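Local structure of peptidase S9 prolyl oligopeptidase catalytic domain-containing protein (Pyrococcus horikoshii, 4HXF) at the interface of chains A and B. The protein acts as an acylaminoacyl peptidase, a serine protease of the prolyl oligopeptidase family that assembles into a self-compartmentalizing hexamer. Sequence-based numbering; all coordinates share one arbitrary frame. Chains: chain A/B, Putative uncharacterized protein PH0594.

Contact 1: the interface of chains A and B. Residues chain A 12-13, 15, 33, 342; chain B 161-163, 165.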
loop_
_atom_site.group_PDB
_atom_site.type_symbol
_atom_site.label_atom_id
_atom_site.label_comp_id
_atom_site.label_asym_id
_atom_site.label_seq_id
_atom_site.Cartn_x
_atom_site.Cartn_y
_atom_site.Cartn_z
ATOM N N THR A 12 -11.876 -12.660 -29.040
ATOM C CA THR A 12 -10.686 -12.036 -28.493
ATOM C C THR A 12 -9.499 -12.096 -29.405
ATOM O O THR A 12 -8.524 -11.474 -29.130
ATOM C CB THR A 12 -10.297 -12.577 -27.111
ATOM O OG1 THR A 12 -9.786 -13.904 -27.182
ATOM C CG2 THR A 12 -11.510 -12.447 -26.079
ATOM N N LYS A 13 -9.539 -12.950 -30.414
ATOM C CA LYS A 13 -8.393 -13.206 -31.298
ATOM C C LYS A 13 -8.427 -12.150 -32.419
ATOM O O LYS A 13 -7.463 -12.072 -33.196
ATOM C CB LYS A 13 -8.466 -14.626 -31.835
ATOM C CG LYS A 13 -8.327 -15.625 -30.674
ATOM C CD LYS A 13 -8.207 -17.094 -31.085
ATOM N N ALA A 15 -8.480 -8.393 -34.392
ATOM C CA ALA A 15 -8.063 -6.978 -34.267
ATOM C C ALA A 15 -9.198 -6.145 -34.655
ATOM O O ALA A 15 -9.756 -6.388 -35.734
ATOM C CB ALA A 15 -6.820 -6.690 -35.194
ATOM N N LYS A 33 -7.744 -4.379 -28.966
ATOM C CA LYS A 33 -7.715 -5.762 -28.607
ATOM C C LYS A 33 -8.486 -6.017 -27.341
ATOM O O LYS A 33 -8.318 -5.232 -26.415
ATOM C CB LYS A 33 -6.289 -6.230 -28.416
ATOM C CG LYS A 33 -5.509 -6.209 -29.750
ATOM C CD LYS A 33 -5.994 -7.146 -30.890
ATOM C CE LYS A 33 -6.141 -8.577 -30.551
ATOM N NZ LYS A 33 -4.910 -9.134 -30.202
ATOM N N ILE A 342 -5.444 -15.056 -38.999
ATOM C CA ILE A 342 -6.515 -15.722 -38.287
ATOM C C ILE A 342 -7.514 -16.360 -39.235
ATOM O O ILE A 342 -7.931 -17.572 -39.070
ATOM C CB ILE A 342 -7.214 -14.806 -37.283
ATOM C CG1 ILE A 342 -6.242 -14.533 -36.137
ATOM C CG2 ILE A 342 -8.507 -15.476 -36.765
ATOM C CD1 ILE A 342 -6.114 -15.753 -35.169
ATOM N N GLY B 161 -1.841 -8.296 -35.907
ATOM C CA GLY B 161 -3.037 -8.558 -35.096
ATOM C C GLY B 161 -2.768 -8.884 -33.645
ATOM O O GLY B 161 -3.727 -8.824 -32.859
ATOM N N GLU B 162 -1.560 -9.253 -33.298
ATOM C CA GLU B 162 -1.111 -9.438 -31.922
ATOM C C GLU B 162 -1.742 -10.669 -31.271
ATOM O O GLU B 162 -2.400 -10.602 -30.163
ATOM C CB GLU B 162 -1.353 -8.184 -31.099
ATOM C CG GLU B 162 -0.744 -6.946 -31.720
ATOM C CD GLU B 162 -0.812 -5.692 -30.804
ATOM O OE1 GLU B 162 -0.945 -5.875 -29.553
ATOM O OE2 GLU B 162 -0.704 -4.627 -31.416
ATOM N N GLU B 163 -1.628 -11.776 -31.981
ATOM C CA GLU B 163 -2.311 -13.058 -31.592
ATOM C C GLU B 163 -1.391 -14.223 -31.859
ATOM O O GLU B 163 -0.683 -14.272 -32.898
ATOM C CB GLU B 163 -3.579 -13.368 -32.393
ATOM C CG GLU B 163 -4.689 -12.543 -31.947
ATOM C CD GLU B 163 -5.087 -12.844 -30.543
ATOM O OE1 GLU B 163 -5.224 -13.991 -30.003
ATOM O OE2 GLU B 163 -5.218 -11.870 -29.908
ATOM N N ILE B 165 -1.288 -17.495 -33.366
ATOM C CA ILE B 165 -2.028 -18.076 -34.475
ATOM C C ILE B 165 -1.821 -19.604 -34.603
ATOM O O ILE B 165 -2.636 -20.282 -35.239
ATOM C CB ILE B 165 -1.859 -17.351 -35.781
ATOM C CG1 ILE B 165 -0.486 -17.468 -36.297
ATOM C CG2 ILE B 165 -2.403 -15.878 -35.695
ATOM C CD1 ILE B 165 -0.302 -16.721 -37.628
HETATM O O HOH W 1 -6.592 -10.630 -27.177
#
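A lysine of strand 26-35 in chain A, A:Lys33, meets the start of strand 163-171 in chain B, where B:Glu163 follows the turn of B:Gly161 and B:Glu162. The ammonium NZ of A:Lys33 forms a salt bridge to carboxylate OE2 of B:Glu163 at 2.8 Å, on the anti lone pair of that oxygen. NZ of A:Lys33 also donates to the carbonyl O of B:Gly161 at 2.9 Å, lying in the carbonyl plane. A further hydrogen bond runs from NZ of A:Lys33 to the carbonyl O of B:Glu162, also 2.9 Å long. Three oxygens of chain B thus grip one ammonium group. The lysine chain is bent at chi2, chi3 and chi4, which turns its tip into this oxygen cluster. OE1 of B:Glu162 stays 5.2 Å from NZ of A:Lys33. B:Glu162 is a magnesium-site residue, so any pull on the lysine would probably be shared with the metal.

A bend at chi2 (-65°) turns the carboxylate of B:Glu163 against A:Lys13, whose modelled side chain is incomplete. CD of B:Glu163 lies 3.4 Å from CA of A:Lys13. A water links OE2 of B:Glu163 to the carbonyl O of A:Thr12. Methyl CD1 of A:Ile342 touches methyl CG2 of B:Ile165 at 3.7 Å.

Chain A contributes 3-10 helix 10-13, strand 26-35 and helix 340-343. Chain B contributes the loop between strands 151-158 and 163-171 and the start of the latter, probably in its beta-propeller.

Contact 2: the interface of chains A and B. Residues chain A 337-338, 340-341; chain B 116-117, 158, 165.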
loop_
_atom_site.group_PDB
_atom_site.type_symbol
_atom_site.label_atom_id
_atom_site.label_comp_id
_atom_site.label_asym_id
_atom_site.label_seq_id
_atom_site.Cartn_x
_atom_site.Cartn_y
_atom_site.Cartn_z
ATOM N N ASP A 337 -4.429 -5.852 -43.403
ATOM C CA ASP A 337 -4.888 -7.180 -43.398
ATOM C C ASP A 337 -4.655 -7.805 -41.980
ATOM O O ASP A 337 -4.032 -8.862 -41.820
ATOM C CB ASP A 337 -4.180 -8.049 -44.419
ATOM C CG ASP A 337 -4.884 -9.372 -44.638
ATOM O OD1 ASP A 337 -6.088 -9.485 -44.379
ATOM O OD2 ASP A 337 -4.186 -10.308 -45.080
ATOM N N TYR A 338 -5.092 -7.078 -40.961
ATOM C CA TYR A 338 -4.835 -7.480 -39.567
ATOM C C TYR A 338 -5.310 -8.859 -39.221
ATOM O O TYR A 338 -4.578 -9.590 -38.563
ATOM C CB TYR A 338 -5.445 -6.518 -38.549
ATOM C CG TYR A 338 -4.630 -5.269 -38.323
ATOM C CD1 TYR A 338 -4.778 -4.159 -39.117
ATOM C CD2 TYR A 338 -3.618 -5.251 -37.398
ATOM C CE1 TYR A 338 -4.032 -3.010 -38.955
ATOM C CE2 TYR A 338 -2.802 -4.129 -37.276
ATOM C CZ TYR A 338 -3.046 -3.008 -38.011
ATOM O OH TYR A 338 -2.244 -1.928 -37.863
ATOM N N GLY A 340 -6.042 -11.329 -41.406
ATOM C CA GLY A 340 -5.806 -12.249 -42.520
ATOM C C GLY A 340 -5.242 -13.585 -42.113
ATOM O O GLY A 340 -5.630 -14.625 -42.689
ATOM N N LEU A 341 -4.338 -13.606 -41.143
ATOM C CA LEU A 341 -3.754 -14.873 -40.728
ATOM C C LEU A 341 -4.701 -15.677 -39.905
ATOM O O LEU A 341 -4.748 -16.916 -40.055
ATOM C CB LEU A 341 -2.399 -14.674 -40.046
ATOM C CG LEU A 341 -1.299 -13.910 -40.831
ATOM C CD1 LEU A 341 -0.002 -13.811 -40.059
ATOM C CD2 LEU A 341 -1.064 -14.601 -42.178
ATOM N N ARG B 116 6.539 -10.343 -40.279
ATOM C CA ARG B 116 5.171 -10.244 -39.665
ATOM C C ARG B 116 5.015 -11.195 -38.519
ATOM O O ARG B 116 4.598 -10.811 -37.429
ATOM C CB ARG B 116 4.109 -10.472 -40.716
ATOM C CG ARG B 116 2.725 -10.401 -40.085
ATOM C CD ARG B 116 1.627 -10.324 -41.101
ATOM N NE ARG B 116 0.320 -10.266 -40.348
ATOM C CZ ARG B 116 -0.870 -10.082 -40.879
ATOM N NH1 ARG B 116 -1.008 -9.898 -42.160
ATOM N NH2 ARG B 116 -1.983 -10.099 -40.117
ATOM N N ARG B 117 5.391 -12.471 -38.669
ATOM C CA ARG B 117 5.275 -13.427 -37.645
ATOM C C ARG B 117 6.565 -13.651 -36.854
ATOM O O ARG B 117 7.670 -13.535 -37.417
ATOM C CB ARG B 117 4.810 -14.793 -38.218
ATOM C CG ARG B 117 3.393 -14.825 -38.758
ATOM C CD ARG B 117 3.152 -16.140 -39.504
ATOM N NE ARG B 117 3.899 -16.136 -40.744
ATOM C CZ ARG B 117 4.108 -17.213 -41.521
ATOM N NH1 ARG B 117 3.620 -18.378 -41.184
ATOM N NH2 ARG B 117 4.694 -17.108 -42.688
ATOM N N ASP B 158 1.408 -13.484 -34.643
ATOM C CA ASP B 158 1.186 -12.439 -35.618
ATOM C C ASP B 158 1.420 -11.092 -34.930
ATOM O O ASP B 158 0.671 -10.746 -34.013
ATOM C CB ASP B 158 -0.199 -12.472 -36.211
ATOM C CG ASP B 158 -0.469 -11.292 -37.067
ATOM O OD1 ASP B 158 0.523 -10.661 -37.576
ATOM O OD2 ASP B 158 -1.665 -10.953 -37.342
ATOM N N ILE B 165 -1.288 -17.495 -33.366
ATOM C CA ILE B 165 -2.028 -18.076 -34.475
ATOM C C ILE B 165 -1.821 -19.604 -34.603
ATOM O O ILE B 165 -2.636 -20.282 -35.239
ATOM C CB ILE B 165 -1.859 -17.351 -35.781
ATOM C CG1 ILE B 165 -0.486 -17.468 -36.297
ATOM C CG2 ILE B 165 -2.403 -15.878 -35.695
ATOM C CD1 ILE B 165 -0.302 -16.721 -37.628
HETATM O O HOH W 2 -4.385 -12.366 -38.538
#
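B:Arg116 reaches across to the carbonyl O of A:Asp337 with both terminal nitrogens of its guanidinium. NH2 of B:Arg116 donates to O of A:Asp337 at 2.9 Å. NH1 of B:Arg116 donates to the same O of A:Asp337 at 3.2 Å. The two nitrogens approach from the same face of the carbonyl plane. NH1 stands 39° out of that plane, away from a lone pair. The carboxylate OD2 of A:Asp337 lies 4.3 Å from NH1 of B:Arg116 and may add a weak attraction. The carbonyl O of A:Tyr338 sits in plane at the guanidinium edge but takes no hydrogen bond from it.

Within chain B, B:Asp158 holds the guanidinium side-on. NE of B:Arg116 donates to OD1 of B:Asp158 at 2.8 Å in a nearly straight bond, 176° at the hydrogen, and this pair is also a salt bridge. NH2 of B:Arg116 donates to OD2 of B:Asp158 at 2.9 Å. Held on two nitrogens, the guanidinium is largely fixed in rotation by B:Asp158, which itself also touches chain A. The arginine is extended from CG to NE, with CG anti to the backbone N (chi1 179°), and this carries its tip to the partner chain. An alanine in place of B:Arg116 would probably leave the carbonyl of A:Asp337 without these two donors and the carboxylate of B:Asp158 without its charged mate.

A water joins the carbonyl O of A:Tyr338 to OD2 of B:Asp158. Its bond to the backbone N of A:Leu341 is weak.

Apolar contact centres on A:Leu341. CG of A:Leu341 sits over the centre of one guanidinium face of B:Arg116, 3.8 Å above the plane. Methyl CD1 of A:Leu341 meets CG of B:Arg117 at 3.8 Å and also packs on CG of B:Asp158. CB of A:Leu341 touches CD1 of B:Ile165 at 3.8 Å.

The patch joins residues 337-341 of chain A to the loop before strand 117-124 and to strands 151-158 and 163-171 of chain B. It likely supports the hexamer through which the protease selects substrates.

The C-alpha centres of contact 1 and contact 2 lie about 8 Å apart, so they are neighbouring patches of one subunit interface. B:Ile165 belongs to both and touches consecutive residues of helix 340-343: A:Ile342 in contact 1 and A:Leu341 in contact 2. On chain B, strands 151-158 and 163-171 flank the turn used in contact 1. In contact 1 a lysine of chain A bonds carbonyls of chain B; in contact 2 an arginine of chain B bonds a carbonyl of chain A. The interface is not an exact two-fold. Together they are likely to contribute to the association of subunits in the hexamer.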